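Local coordinates for PUA domain-containing protein (Archaeoglobus fulgidus DSM 4304, PDB 2Q07) that is of unknown function as crystallised, but carries the C-terminal DUF5591, pre-PUA and PUA domains of an archaeosine synthase type 1 relative that probably binds RNA, at residues 15-19 / 68-72; 216-222 / 294-298; 230-236 / 248-253; 256-262 / 273-279. All coordinates share one frame; numbering follows the deposited sequence.

Contact 1 (15-19 / 68-72)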
# COMPACT_ATOMS: atom_id res chain seq x y z
N ARG A 15 -11.75 7.04 0.68
CA ARG A 15 -12.30 7.14 -0.70
C ARG A 15 -11.11 7.17 -1.66
O ARG A 15 -11.05 6.41 -2.64
CB ARG A 15 -13.12 8.42 -0.88
CG ARG A 15 -14.02 8.76 0.30
CD ARG A 15 -13.23 9.36 1.46
NE ARG A 15 -14.02 9.44 2.68
CZ ARG A 15 -15.12 10.17 2.82
NH1 ARG A 15 -15.57 10.89 1.80
NH2 ARG A 15 -15.78 10.18 3.97
N TYR A 16 -10.17 8.05 -1.36
CA TYR A 16 -8.97 8.20 -2.17
C TYR A 16 -8.13 6.94 -2.10
O TYR A 16 -7.65 6.44 -3.13
CB TYR A 16 -8.12 9.38 -1.66
CG TYR A 16 -6.82 9.51 -2.41
CD1 TYR A 16 -6.82 9.79 -3.77
CD2 TYR A 16 -5.59 9.32 -1.76
CE1 TYR A 16 -5.63 9.89 -4.48
CE2 TYR A 16 -4.39 9.41 -2.47
CZ TYR A 16 -4.42 9.70 -3.83
OH TYR A 16 -3.25 9.80 -4.54
N PHE A 17 -7.95 6.43 -0.89
CA PHE A 17 -7.18 5.22 -0.66
C PHE A 17 -7.74 4.08 -1.50
O PHE A 17 -7.01 3.39 -2.22
CB PHE A 17 -7.23 4.83 0.82
CG PHE A 17 -6.63 3.49 1.11
CD1 PHE A 17 -5.25 3.29 1.02
CD2 PHE A 17 -7.44 2.40 1.42
CE1 PHE A 17 -4.69 2.04 1.23
CE2 PHE A 17 -6.89 1.13 1.64
CZ PHE A 17 -5.51 0.95 1.54
N PHE A 18 -9.05 3.87 -1.40
CA PHE A 18 -9.74 2.82 -2.13
C PHE A 18 -9.53 2.88 -3.63
O PHE A 18 -9.17 1.88 -4.26
CB PHE A 18 -11.24 2.88 -1.84
CG PHE A 18 -11.66 2.09 -0.64
CD1 PHE A 18 -12.60 2.60 0.25
CD2 PHE A 18 -11.13 0.82 -0.39
CE1 PHE A 18 -13.01 1.88 1.36
CE2 PHE A 18 -11.54 0.08 0.71
CZ PHE A 18 -12.48 0.61 1.59
N GLU A 19 -9.74 4.06 -4.19
CA GLU A 19 -9.60 4.24 -5.62
C GLU A 19 -8.18 4.12 -6.14
O GLU A 19 -7.94 3.52 -7.19
CB GLU A 19 -10.22 5.58 -6.03
CG GLU A 19 -11.75 5.56 -5.98
CD GLU A 19 -12.39 6.86 -6.46
OE1 GLU A 19 -13.59 6.82 -6.83
OE2 GLU A 19 -11.72 7.91 -6.44
N PRO A 68 -14.03 0.63 8.01
CA PRO A 68 -14.61 0.52 6.67
C PRO A 68 -13.63 0.03 5.61
O PRO A 68 -14.01 -0.21 4.46
CB PRO A 68 -15.06 1.95 6.35
CG PRO A 68 -14.72 2.77 7.60
CD PRO A 68 -13.63 2.01 8.27
N LEU A 69 -12.37 -0.13 5.99
CA LEU A 69 -11.35 -0.53 5.04
C LEU A 69 -11.17 -2.00 4.68
O LEU A 69 -11.16 -2.88 5.53
CB LEU A 69 -9.99 0.04 5.47
CG LEU A 69 -9.80 1.55 5.40
CD1 LEU A 69 -8.42 1.91 5.90
CD2 LEU A 69 -9.98 2.04 3.96
N VAL A 70 -11.02 -2.21 3.38
CA VAL A 70 -10.75 -3.51 2.80
C VAL A 70 -9.30 -3.26 2.38
O VAL A 70 -9.03 -2.31 1.65
CB VAL A 70 -11.59 -3.75 1.55
CG1 VAL A 70 -11.12 -5.02 0.86
CG2 VAL A 70 -13.07 -3.83 1.92
N VAL A 71 -8.38 -4.12 2.81
CA VAL A 71 -6.97 -3.89 2.52
C VAL A 71 -6.12 -5.01 1.92
O VAL A 71 -5.86 -6.01 2.58
CB VAL A 71 -6.23 -3.45 3.82
CG1 VAL A 71 -4.79 -3.08 3.50
CG2 VAL A 71 -6.97 -2.27 4.45
N PRO A 72 -5.69 -4.85 0.67
CA PRO A 72 -4.85 -5.89 0.09
C PRO A 72 -3.57 -5.84 0.93
O PRO A 72 -3.10 -4.76 1.31
CB PRO A 72 -4.62 -5.39 -1.34
CG PRO A 72 -5.92 -4.70 -1.65
CD PRO A 72 -6.18 -3.93 -0.38
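F17 and F18, on the first turn of helix 16-24, close over L69 and V70 beside strand 70-72, an outermost strand of the mixed five-stranded sheet in the DUF5591 domain, a family of the UDG-like clan. No hydrogen bond crosses between helix and strand, so the fit rests on ring faces, ring edges and methyl groups.

The CH-pi and apolar part belongs mainly to L69. With its CG anti to the carbonyl carbon (chi1 -69°), L69 sends CD2 over one face of the F18 ring, 4.1 Å from the F18 ring centroid and 26° off the ring normal. The same methyl also meets F17 obliquely, L69 CD2 to F17 CD2 being 3.6 Å, and thus serves both rings. V70 adds its CB, 3.9 Å from F18 CE2.

Edge contacts with the backbone form a second group. P68, which follows a cis peptide bond, places its O in the plane of the F18 ring, 3.4 Å from F18 CZ. V70 N lies 3.6 Å from F18 CE2, also near the ring plane. Replacing F18 by an alanine would probably leave the L69 methyl and W103, which stacks on the F18 ring, without the ring they pack on.

Around this patch, V100 and F107 of helix 94-111 pack on V70, while Y179 of helix 168-181 touches F17. F17 itself, swung toward the strand with CG opposite its backbone N (chi1 172°), presents its ring edge to the backbone: F17 CE2 stands 4.1 Å from V70 O.

Contact 2 (216-222 / 294-298)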
# COMPACT_ATOMS: atom_id res chain seq x y z
N ASP A 216 9.59 6.88 2.05
CA ASP A 216 10.45 8.05 1.98
C ASP A 216 11.36 7.64 0.82
O ASP A 216 11.73 6.47 0.72
CB ASP A 216 11.27 8.23 3.26
CG ASP A 216 11.92 9.60 3.34
OD1 ASP A 216 11.93 10.30 2.31
OD2 ASP A 216 12.40 9.98 4.43
N ILE A 217 11.72 8.58 -0.05
CA ILE A 217 12.59 8.27 -1.19
C ILE A 217 13.89 9.06 -1.15
O ILE A 217 13.94 10.13 -0.55
CB ILE A 217 11.91 8.58 -2.54
CG1 ILE A 217 11.51 10.06 -2.59
CG2 ILE A 217 10.70 7.66 -2.73
CD1 ILE A 217 10.98 10.52 -3.93
N TYR A 218 14.92 8.54 -1.81
CA TYR A 218 16.21 9.22 -1.83
C TYR A 218 16.64 9.72 -3.21
O TYR A 218 15.81 9.89 -4.09
CB TYR A 218 17.25 8.33 -1.16
CG TYR A 218 16.82 8.04 0.28
CD1 TYR A 218 16.01 6.94 0.57
CD2 TYR A 218 17.11 8.94 1.30
CE1 TYR A 218 15.51 6.74 1.86
CE2 TYR A 218 16.60 8.75 2.60
CZ TYR A 218 15.80 7.65 2.86
OH TYR A 218 15.28 7.46 4.11
N GLU A 219 17.94 9.96 -3.40
CA GLU A 219 18.44 10.54 -4.65
C GLU A 219 18.07 9.99 -6.02
O GLU A 219 17.55 10.72 -6.85
CB GLU A 219 19.97 10.68 -4.59
CG GLU A 219 20.48 11.81 -5.49
CD GLU A 219 21.99 11.84 -5.65
OE1 GLU A 219 22.71 11.51 -4.68
OE2 GLU A 219 22.46 12.22 -6.75
N LYS A 220 18.34 8.71 -6.26
CA LYS A 220 18.07 8.09 -7.55
C LYS A 220 16.61 8.17 -7.97
O LYS A 220 16.31 8.49 -9.12
CB LYS A 220 18.51 6.62 -7.55
CG LYS A 220 19.57 6.30 -6.51
CD LYS A 220 18.99 6.46 -5.10
CE LYS A 220 20.02 6.36 -4.02
NZ LYS A 220 19.40 6.79 -2.74
N ILE A 221 15.69 7.89 -7.04
CA ILE A 221 14.27 7.93 -7.36
C ILE A 221 13.80 9.36 -7.60
O ILE A 221 13.14 9.62 -8.59
CB ILE A 221 13.41 7.29 -6.25
CG1 ILE A 221 13.76 5.80 -6.14
CG2 ILE A 221 11.94 7.48 -6.56
CD1 ILE A 221 12.85 5.01 -5.24
N ALA A 222 14.14 10.26 -6.68
CA ALA A 222 13.79 11.67 -6.80
C ALA A 222 14.31 12.19 -8.14
O ALA A 222 13.65 12.98 -8.81
CB ALA A 222 14.41 12.47 -5.64
N LYS A 294 12.70 17.53 3.52
CA LYS A 294 13.29 16.38 4.18
C LYS A 294 14.78 16.33 3.88
O LYS A 294 15.59 16.05 4.76
CB LYS A 294 12.63 15.07 3.72
CG LYS A 294 11.27 14.79 4.35
CD LYS A 294 10.90 13.30 4.29
CE LYS A 294 9.74 12.98 5.24
NZ LYS A 294 9.48 11.51 5.40
N ARG A 295 15.15 16.64 2.64
CA ARG A 295 16.56 16.60 2.27
C ARG A 295 16.78 17.21 0.89
O ARG A 295 15.83 17.46 0.14
CB ARG A 295 17.06 15.15 2.29
CG ARG A 295 16.51 14.28 1.16
CD ARG A 295 16.77 12.78 1.37
NE ARG A 295 15.75 12.14 2.20
CZ ARG A 295 15.74 12.16 3.53
NH1 ARG A 295 16.71 12.78 4.20
NH2 ARG A 295 14.75 11.57 4.19
N LYS A 296 18.04 17.47 0.57
CA LYS A 296 18.39 18.04 -0.72
C LYS A 296 19.73 17.51 -1.22
O LYS A 296 20.56 17.05 -0.43
CB LYS A 296 18.41 19.57 -0.63
CG LYS A 296 19.23 20.11 0.52
CD LYS A 296 19.22 21.63 0.50
CE LYS A 296 20.14 22.22 1.57
NZ LYS A 296 20.29 23.70 1.36
N PHE A 297 19.92 17.58 -2.53
CA PHE A 297 21.15 17.11 -3.13
C PHE A 297 21.81 18.21 -3.98
O PHE A 297 21.13 18.95 -4.69
CB PHE A 297 20.85 15.88 -3.99
CG PHE A 297 19.80 14.97 -3.40
CD1 PHE A 297 18.48 15.01 -3.87
CD2 PHE A 297 20.11 14.11 -2.36
CE1 PHE A 297 17.49 14.21 -3.31
CE2 PHE A 297 19.11 13.30 -1.77
CZ PHE A 297 17.80 13.35 -2.25
N SER A 298 23.14 18.30 -3.90
CA SER A 298 23.89 19.31 -4.64
C SER A 298 24.22 18.84 -6.05
O SER A 298 23.76 19.47 -7.03
CB SER A 298 25.18 19.64 -3.91
OG SER A 298 24.92 19.97 -2.56
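R295 reaches from strand 289-297 across Y218 to D216, joining the PUA domain to the pre-PUA region. Its CB points toward segment 216-222, its CG sits between the backbone N and the carbonyl carbon, and the chain then bends at chi3, which lays one face of the guanidinium against Y218. R295 CD meets Y218 CD2 at 3.9 Å. One atom further, R295 NE is 3.5 Å from Y218 CE2, and CZ passes the same ring carbon; ring and guanidinium planes are 28° apart, with Y218 CE2 over one face of the guanidinium and K294 CB over the opposite one. At the tip, R295 NH2 forms a salt bridge with D216 OD2 at 2.8 Å, a short but bent and therefore weak hydrogen bond (129° at the hydrogen). The carboxylate comes in at the edge of the guanidinium, its plane turned by 37°.

D216 OD2 also takes K294 NZ at 3.4 Å, a weak bond, completing a small network in which two positive groups share one oxygen. K294 NZ has a second acidic partner in D209. The consecutive residues K294 and R295 both face V272 in a classic beta bulge, and both send their side chains toward D216.

Further along, F297 packs on the first turn of helix 219-227. E219 CG sits over the F297 ring face, 3.9 Å from its centroid, and A222 CB is 4.2 Å from F297 CE1.

The contact thus sits where strand 214-217, at the edge of the four-stranded antiparallel sheet, leads through Y218, the N-cap residue, into helix 219-227; I217 and A222 pack on V272 of strand 270-275, the neighbour of strand 289-297 in the PUA sheet.

Contact 3 (230-236 / 248-253)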
# COMPACT_ATOMS: atom_id res chain seq x y z
N ILE A 230 7.40 14.68 -12.87
CA ILE A 230 6.19 14.33 -12.14
C ILE A 230 6.40 14.52 -10.63
O ILE A 230 7.48 14.22 -10.11
CB ILE A 230 5.74 12.87 -12.44
CG1 ILE A 230 6.88 11.89 -12.19
CG2 ILE A 230 5.27 12.77 -13.90
CD1 ILE A 230 6.48 10.43 -12.37
N TYR A 231 5.38 15.01 -9.94
CA TYR A 231 5.47 15.28 -8.51
C TYR A 231 6.63 16.23 -8.25
O TYR A 231 7.28 16.18 -7.20
CB TYR A 231 5.67 13.99 -7.71
CG TYR A 231 4.52 13.03 -7.81
CD1 TYR A 231 4.57 11.93 -8.67
CD2 TYR A 231 3.35 13.24 -7.07
CE1 TYR A 231 3.49 11.05 -8.79
CE2 TYR A 231 2.27 12.37 -7.18
CZ TYR A 231 2.34 11.28 -8.04
OH TYR A 231 1.27 10.42 -8.16
N THR A 232 6.88 17.10 -9.21
CA THR A 232 7.96 18.07 -9.13
C THR A 232 7.46 19.49 -8.91
O THR A 232 6.35 19.84 -9.30
CB THR A 232 8.81 18.03 -10.42
OG1 THR A 232 7.94 18.08 -11.56
CG2 THR A 232 9.64 16.76 -10.48
N VAL A 233 8.30 20.29 -8.28
CA VAL A 233 7.98 21.68 -8.01
C VAL A 233 9.24 22.51 -8.23
O VAL A 233 10.31 22.21 -7.68
CB VAL A 233 7.46 21.87 -6.56
CG1 VAL A 233 6.53 20.71 -6.17
CG2 VAL A 233 8.60 21.96 -5.59
N GLU A 234 9.12 23.53 -9.07
CA GLU A 234 10.25 24.40 -9.36
C GLU A 234 10.23 25.52 -8.34
O GLU A 234 9.18 26.10 -8.08
CB GLU A 234 10.13 24.98 -10.76
CG GLU A 234 11.32 25.83 -11.17
CD GLU A 234 11.12 26.47 -12.54
OE1 GLU A 234 10.67 25.76 -13.46
OE2 GLU A 234 11.43 27.67 -12.68
N ILE A 235 11.39 25.82 -7.76
CA ILE A 235 11.49 26.86 -6.75
C ILE A 235 12.51 27.96 -7.09
O ILE A 235 13.29 27.84 -8.04
CB ILE A 235 11.87 26.24 -5.38
CG1 ILE A 235 13.28 25.65 -5.46
CG2 ILE A 235 10.88 25.13 -5.01
CD1 ILE A 235 13.83 25.20 -4.12
N GLY A 236 12.50 29.02 -6.30
CA GLY A 236 13.41 30.12 -6.53
C GLY A 236 14.84 29.72 -6.20
O GLY A 236 15.09 28.66 -5.64
N GLY A 248 7.93 31.08 -2.68
CA GLY A 248 9.19 30.63 -3.24
C GLY A 248 9.04 29.60 -4.35
O GLY A 248 10.02 29.18 -4.96
N VAL A 249 7.80 29.20 -4.61
CA VAL A 249 7.48 28.21 -5.63
C VAL A 249 7.17 28.86 -6.98
O VAL A 249 6.22 29.62 -7.09
CB VAL A 249 6.26 27.37 -5.22
CG1 VAL A 249 5.93 26.36 -6.30
CG2 VAL A 249 6.53 26.69 -3.88
N LEU A 250 7.97 28.54 -7.99
CA LEU A 250 7.74 29.09 -9.33
C LEU A 250 6.58 28.35 -9.99
O LEU A 250 5.53 28.95 -10.27
CB LEU A 250 9.01 28.95 -10.17
CG LEU A 250 10.21 29.77 -9.68
CD1 LEU A 250 11.49 29.27 -10.33
CD2 LEU A 250 9.97 31.24 -10.00
N ARG A 251 6.76 27.06 -10.23
CA ARG A 251 5.73 26.23 -10.84
C ARG A 251 5.62 24.94 -10.04
O ARG A 251 6.55 24.57 -9.33
CB ARG A 251 6.10 25.89 -12.28
CG ARG A 251 6.41 27.10 -13.15
CD ARG A 251 6.69 26.68 -14.58
NE ARG A 251 7.13 27.80 -15.39
CZ ARG A 251 7.42 27.73 -16.69
NH1 ARG A 251 7.30 26.57 -17.34
NH2 ARG A 251 7.82 28.81 -17.34
N ALA A 252 4.49 24.25 -10.16
CA ALA A 252 4.27 23.00 -9.43
C ALA A 252 3.32 22.06 -10.17
O ALA A 252 2.42 22.51 -10.88
CB ALA A 252 3.71 23.30 -8.04
N ASP A 253 3.52 20.76 -10.00
CA ASP A 253 2.68 19.76 -10.65
C ASP A 253 1.27 19.92 -10.08
O ASP A 253 1.07 19.81 -8.87
CB ASP A 253 3.20 18.35 -10.35
CG ASP A 253 2.52 17.27 -11.18
OD1 ASP A 253 1.38 17.50 -11.66
OD2 ASP A 253 3.11 16.19 -11.35
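A classic beta bulge in the antiparallel pairing of strands 232-235 and 249-252 sets L250 and R251 together against E234. E234 O accepts L250 N at 2.7 Å and, more weakly, R251 N at 3.4 Å; in return E234 N gives a 2.8 Å bond to R251 O. The pairing runs on at one end through G236 N to G248 O, at 2.8 Å, and at the other through D253 N to T232 O, at 3.1 Å.

Past the strand, the D253 side chain replaces a backbone acceptor. D253 OD2 uses its anti lone pair to take Y231 N at 2.9 Å (161° at the hydrogen). Its other oxygen, OD1, accepts K255 N, so the carboxylate is held through both oxygens and its rotation is fixed.

On one face, V233 CG1 packs 4.3 Å from A252 CB, and M282 touches both residues. On the other, E234, extended with CG opposite its backbone N (chi1 -176°), brings OE1 to 4.5 Å from R251 NE, an attraction of charges without a hydrogen bond. A lysine in place of E234 would probably remove the nearby opposite charge from R251 and set a like one beside it.

With V233 also bonded to strand 261-265, this bulged strand pair belongs to the strongly curved mixed sheet of a PUA pseudobarrel.

Contact 4 (256-262 / 273-279)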
# COMPACT_ATOMS: atom_id res chain seq x y z
N ILE A 256 -0.22 17.39 -7.68
CA ILE A 256 0.28 17.33 -6.30
C ILE A 256 -0.81 17.63 -5.27
O ILE A 256 -1.52 18.63 -5.36
CB ILE A 256 1.45 18.32 -6.08
CG1 ILE A 256 2.70 17.81 -6.80
CG2 ILE A 256 1.74 18.48 -4.60
CD1 ILE A 256 3.90 18.72 -6.66
N ARG A 257 -0.92 16.74 -4.29
CA ARG A 257 -1.88 16.91 -3.21
C ARG A 257 -1.12 17.08 -1.90
O ARG A 257 0.01 16.61 -1.78
CB ARG A 257 -2.81 15.70 -3.12
CG ARG A 257 -3.70 15.53 -4.33
CD ARG A 257 -4.89 14.67 -4.01
NE ARG A 257 -5.87 14.68 -5.10
CZ ARG A 257 -7.17 14.48 -4.93
NH1 ARG A 257 -7.65 14.25 -3.72
NH2 ARG A 257 -7.99 14.50 -5.98
N PRO A 258 -1.73 17.74 -0.91
CA PRO A 258 -1.11 17.98 0.39
C PRO A 258 -0.01 17.00 0.85
O PRO A 258 1.14 17.14 0.43
CB PRO A 258 -2.30 18.02 1.33
CG PRO A 258 -3.28 18.78 0.51
CD PRO A 258 -3.14 18.17 -0.89
N ASN A 259 -0.35 16.02 1.68
CA ASN A 259 0.65 15.09 2.21
C ASN A 259 1.46 14.27 1.20
O ASN A 259 2.00 13.23 1.55
CB ASN A 259 -0.01 14.14 3.22
CG ASN A 259 0.92 13.77 4.37
OD1 ASN A 259 0.60 12.92 5.20
ND2 ASN A 259 2.08 14.43 4.44
N ASP A 260 1.56 14.73 -0.04
CA ASP A 260 2.34 14.00 -1.04
C ASP A 260 3.84 14.28 -0.95
O ASP A 260 4.25 15.37 -0.55
CB ASP A 260 1.88 14.35 -2.46
CG ASP A 260 0.67 13.56 -2.90
OD1 ASP A 260 0.33 12.57 -2.21
OD2 ASP A 260 0.06 13.91 -3.94
N VAL A 261 4.64 13.28 -1.30
CA VAL A 261 6.08 13.44 -1.31
C VAL A 261 6.35 14.08 -2.67
O VAL A 261 5.90 13.57 -3.71
CB VAL A 261 6.84 12.09 -1.22
CG1 VAL A 261 8.33 12.30 -1.47
CG2 VAL A 261 6.64 11.47 0.14
N VAL A 262 7.05 15.20 -2.67
CA VAL A 262 7.35 15.90 -3.90
C VAL A 262 8.85 16.11 -4.05
O VAL A 262 9.60 16.03 -3.08
CB VAL A 262 6.64 17.28 -3.96
CG1 VAL A 262 5.13 17.09 -3.82
CG2 VAL A 262 7.17 18.20 -2.87
N GLY A 273 10.65 16.39 -0.19
CA GLY A 273 9.89 17.01 0.88
C GLY A 273 8.44 16.55 0.92
O GLY A 273 8.00 15.75 0.09
N LEU A 274 7.70 17.04 1.91
CA LEU A 274 6.28 16.71 2.05
C LEU A 274 5.46 17.94 1.71
O LEU A 274 5.54 18.96 2.41
CB LEU A 274 5.96 16.29 3.48
CG LEU A 274 5.93 14.80 3.83
CD1 LEU A 274 5.46 14.66 5.27
CD2 LEU A 274 4.99 14.04 2.90
N ALA A 275 4.67 17.85 0.65
CA ALA A 275 3.82 18.97 0.25
C ALA A 275 2.85 19.32 1.37
O ALA A 275 2.33 18.43 2.05
CB ALA A 275 3.07 18.61 -1.02
N ALA A 276 2.60 20.60 1.58
CA ALA A 276 1.68 21.04 2.62
C ALA A 276 0.37 21.49 1.97
O ALA A 276 -0.67 21.50 2.61
CB ALA A 276 2.29 22.18 3.44
N MSE A 277 0.45 21.86 0.70
CA MSE A 277 -0.72 22.29 -0.05
C MSE A 277 -0.75 21.65 -1.44
O MSE A 277 0.24 21.07 -1.89
CB MSE A 277 -0.75 23.82 -0.16
CG MSE A 277 0.55 24.46 -0.62
SE MSE A 277 0.44 26.40 -0.74
CE MSE A 277 0.61 26.84 1.13
N SER A 278 -1.89 21.76 -2.11
CA SER A 278 -2.04 21.18 -3.44
C SER A 278 -1.09 21.84 -4.43
O SER A 278 -0.56 22.92 -4.18
CB SER A 278 -3.48 21.38 -3.94
OG SER A 278 -3.72 22.75 -4.22
N GLY A 279 -0.87 21.17 -5.56
CA GLY A 279 0.01 21.72 -6.57
C GLY A 279 -0.57 22.99 -7.14
O GLY A 279 0.13 23.78 -7.77
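V261 pairs with L274 and V262 with G273 in the beta hairpin formed by strands 261-265 and 270-275 of the PUA domain. Backbone hydrogen bonds set the register. V262 N reaches G273 O at 3.0 Å, and G273 N returns to V262 O. Next along, A275 N meets D260 O at 2.8 Å (165° at the hydrogen). Beyond the hairpin the two chains remain close, and G279 N gives a short 2.6 Å bond to I256 O from well above the carbonyl plane. Within segment 256-262, D260 OD2 accepts R257 N at 3.0 Å from above its carboxylate plane.

Apolar contacts gather on A275. I256 CG2, anti to the backbone N, approaches A275 CB at 3.8 Å, and V262 CG1 comes to the same methyl at the same separation. M282 of helix 279-282 and V233 of the adjoining strand extend this cluster. Another patch holds V261 CG2 at 4.1 Å from L274 CD2, while the amide nitrogen of N259 lies across both methyls of L274, with ND2 3.3 Å from CD2. M214 touches V261 and L274 there.

S278 stands at the N-cap of the helix that begins at G279, its OG bonded to E281 N. G279 has only hydrogens where a CB would crowd I256 CB.

The hydrogen bonds between the two segments all join backbone atoms, and so depend little on which side chains are present; the side chains add mainly apolar packing, with aliphatic groups set beside the backbone and no charge pair spanning the two segments.

Overall arrangement
Contact 1 comes first along the chain and stands alone in the DUF5591 domain, its centre about 20 Å from that of contact 4 and 29 to 30 Å from those of contacts 2 and 3. The other three reach one six-stranded mixed sheet, that of the PUA domain. Contacts 3 and 4 follow each other inside the loop that contact 2 closes. Their centres are about 11 Å apart; strands 232-235 and 261-265 are neighbours in the sheet, and V233 CG1 also packs on I256 CD1. Contact 2, about 15 Å from both, meets contact 4 through I217 and V261. The pre-PUA and PUA parts thus pack directly on each other, consistent with the RNA binding generally assigned to the family.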